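Glycoside Hydrolase (PDB 5TA0) probably hydrolyses agarose-derived galactans as a family 86 glycoside hydrolase of a gut Bacteroides, and holds a neoagaro-oligosaccharide in its binding cleft. Local coordinates at residues 371-376 with 390-395. Numbering follows the deposited sequence. Where two conformers were deposited one is given.
Sequences AMLKSE and RMLRRE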
loop_
_atom_site.group_PDB
_atom_site.type_symbol
_atom_site.label_atom_id
_atom_site.label_comp_id
_atom_site.label_asym_id
_atom_site.label_seq_id
_atom_site.Cartn_x
_atom_site.Cartn_y
_atom_site.Cartn_z
ATOM N N ALA A 371 -3.409 7.514 -7.993
ATOM C CA ALA A 371 -4.353 8.357 -8.701
ATOM C C ALA A 371 -3.797 9.763 -8.595
ATOM O O ALA A 371 -3.554 10.243 -7.469
ATOM C CB ALA A 371 -5.711 8.285 -8.046
ATOM N N MET A 372 -3.536 10.398 -9.734
ATOM C CA MET A 372 -3.033 11.780 -9.779
ATOM C C MET A 372 -4.205 12.708 -10.030
ATOM O O MET A 372 -5.271 12.254 -10.466
ATOM C CB MET A 372 -1.970 11.889 -10.848
ATOM C CG MET A 372 -0.754 11.015 -10.531
ATOM S SD MET A 372 0.696 11.310 -11.569
ATOM C CE MET A 372 1.270 12.830 -10.816
ATOM N N LEU A 373 -4.057 14.000 -9.785
ATOM C CA LEU A 373 -5.182 14.905 -9.983
ATOM C C LEU A 373 -5.567 15.027 -11.450
ATOM O O LEU A 373 -6.732 14.846 -11.797
ATOM C CB LEU A 373 -4.856 16.298 -9.416
ATOM C CG LEU A 373 -5.989 17.332 -9.541
ATOM C CD1 LEU A 373 -7.133 16.958 -8.650
ATOM C CD2 LEU A 373 -5.482 18.728 -9.186
ATOM N N LYS A 374 -4.590 15.328 -12.288
ATOM C CA LYS A 374 -4.860 15.725 -13.675
ATOM C C LYS A 374 -3.776 15.306 -14.650
ATOM O O LYS A 374 -4.066 14.824 -15.748
ATOM C CB LYS A 374 -5.061 17.252 -13.744
ATOM C CG LYS A 374 -5.402 17.768 -15.146
ATOM C CD LYS A 374 -5.676 19.262 -15.243
ATOM C CE LYS A 374 -6.904 19.678 -14.470
ATOM N NZ LYS A 374 -7.169 21.144 -14.572
ATOM N N SER A 375 -2.522 15.541 -14.297
ATOM C CA SER A 375 -1.381 15.108 -15.106
ATOM C C SER A 375 -1.554 15.412 -16.600
ATOM O O SER A 375 -1.397 14.533 -17.439
ATOM C CB SER A 375 -1.127 13.620 -14.878
ATOM O OG SER A 375 -0.834 13.443 -13.498
ATOM N N GLU A 376 -1.861 16.673 -16.901
ATOM C CA GLU A 376 -1.936 17.189 -18.274
ATOM C C GLU A 376 -0.659 16.891 -19.056
ATOM O O GLU A 376 -0.702 16.541 -20.234
ATOM C CB GLU A 376 -2.163 18.703 -18.233
ATOM C CG GLU A 376 -2.481 19.326 -19.577
ATOM C CD GLU A 376 -3.968 19.502 -19.798
ATOM O OE1 GLU A 376 -4.389 19.572 -20.969
ATOM O OE2 GLU A 376 -4.723 19.592 -18.799
ATOM N N ARG A 390 -6.150 9.238 -13.410
ATOM C CA ARG A 390 -6.519 10.621 -13.107
ATOM C C ARG A 390 -7.821 10.737 -12.343
ATOM O O ARG A 390 -8.788 10.074 -12.669
ATOM C CB ARG A 390 -6.675 11.446 -14.396
ATOM C CG ARG A 390 -5.403 11.671 -15.182
ATOM C CD ARG A 390 -5.710 12.334 -16.497
ATOM N NE ARG A 390 -6.508 11.425 -17.321
ATOM C CZ ARG A 390 -7.402 11.790 -18.241
ATOM N NH1 ARG A 390 -7.603 13.057 -18.558
ATOM N NH2 ARG A 390 -8.116 10.832 -18.822
ATOM N N MET A 391 -7.850 11.634 -11.355
ATOM C CA MET A 391 -9.073 12.038 -10.678
ATOM C C MET A 391 -10.000 12.890 -11.538
ATOM O O MET A 391 -11.197 12.950 -11.258
ATOM C CB MET A 391 -8.751 12.836 -9.410
ATOM C CG MET A 391 -7.999 12.053 -8.362
ATOM S SD MET A 391 -8.834 10.533 -7.846
ATOM C CE MET A 391 -10.453 11.104 -7.411
ATOM N N LEU A 392 -9.448 13.548 -12.553
ATOM C CA LEU A 392 -10.194 14.461 -13.430
ATOM C C LEU A 392 -9.969 14.035 -14.863
ATOM O O LEU A 392 -8.846 13.695 -15.249
ATOM C CB LEU A 392 -9.679 15.888 -13.310
ATOM C CG LEU A 392 -9.756 16.579 -11.962
ATOM C CD1 LEU A 392 -8.996 17.899 -12.040
ATOM C CD2 LEU A 392 -11.187 16.758 -11.525
ATOM N N ARG A 393 -11.026 14.155 -15.671
ATOM C CA ARG A 393 -10.934 13.924 -17.107
ATOM C C ARG A 393 -11.760 14.998 -17.818
ATOM O O ARG A 393 -12.687 15.550 -17.238
ATOM C CB ARG A 393 -11.365 12.504 -17.444
ATOM C CG ARG A 393 -12.731 12.069 -16.950
ATOM C CD ARG A 393 -13.778 12.250 -18.030
ATOM N NE ARG A 393 -15.138 11.948 -17.572
ATOM C CZ ARG A 393 -16.249 12.285 -18.226
ATOM N NH1 ARG A 393 -17.429 11.941 -17.721
ATOM N NH2 ARG A 393 -16.190 12.963 -19.370
ATOM N N ARG A 394 -11.413 15.305 -19.055
ATOM C CA ARG A 394 -12.131 16.360 -19.778
ATOM C C ARG A 394 -13.515 15.861 -20.171
ATOM O O ARG A 394 -13.720 14.663 -20.413
ATOM C CB ARG A 394 -11.327 16.817 -20.972
ATOM C CG ARG A 394 -10.080 17.589 -20.565
ATOM C CD ARG A 394 -9.355 18.173 -21.769
ATOM N NE ARG A 394 -8.214 19.052 -21.465
ATOM C CZ ARG A 394 -8.245 20.380 -21.341
ATOM N NH1 ARG A 394 -7.122 21.042 -21.083
ATOM N NH2 ARG A 394 -9.366 21.073 -21.447
ATOM N N GLU A 395 -14.475 16.779 -20.200
ATOM C CA GLU A 395 -15.874 16.389 -20.375
ATOM C C GLU A 395 -16.142 15.637 -21.674
ATOM O O GLU A 395 -17.032 14.806 -21.702
ATOM C CB GLU A 395 -16.839 17.562 -20.210
ATOM C CG GLU A 395 -16.694 18.701 -21.190
ATOM C CD GLU A 395 -17.471 19.954 -20.772
ATOM O OE1 GLU A 395 -16.952 21.081 -20.994
ATOM O OE2 GLU A 395 -18.583 19.815 -20.194
HETATM O O HOH W 1 -5.421 15.144 -18.163
#
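Met372 O is gripped by two groups of residues 390-395: Met391 N donates a nearly straight hydrogen bond to it (2.8 Å, 162°), and the CA-H of Arg390 adds a contact of 3.3 Å from CA to the same oxygen. One residue on, Leu392 N reaches Leu373 O in a weak, bent bond. Buried apolar side chains flank the single beta bridge of Met372 with Arg390. Ala371 CB meets Met391 SD, and Leu373, its CG anti to the backbone N (chi1 -179°), runs alongside Leu392, with CG 4.0 Å from Leu392 CD1. Lys374 CE crosses that CD1 at 3.7 Å, while the ammonium continues to Asn64 and Tyr59 O. Arginine suits position 390 by reach and donors: its chain bends beside Lys374 O, NH1 meets that oxygen through a water, NE binds His387 O and NH2 pairs with Glu397. Farther out, Glu376 OE1 meets Arg394 NH1 (3.1 Å) in the guanidinium plane, in the given one of two conformers, so this bridge may not be permanent. A methionine in place of Arg394 would probably leave OE1 without its charged mate and Gly403 O without its donor. Backbone bonds thus tie the loop after 364-369, last strand of the parallel barrel sheet, to strand 392-394, partner of 405-407, beside the glycan that Met372 touches; buried Arg390 pairs with Glu397, whereas Glu376 and Arg394 are partly exposed.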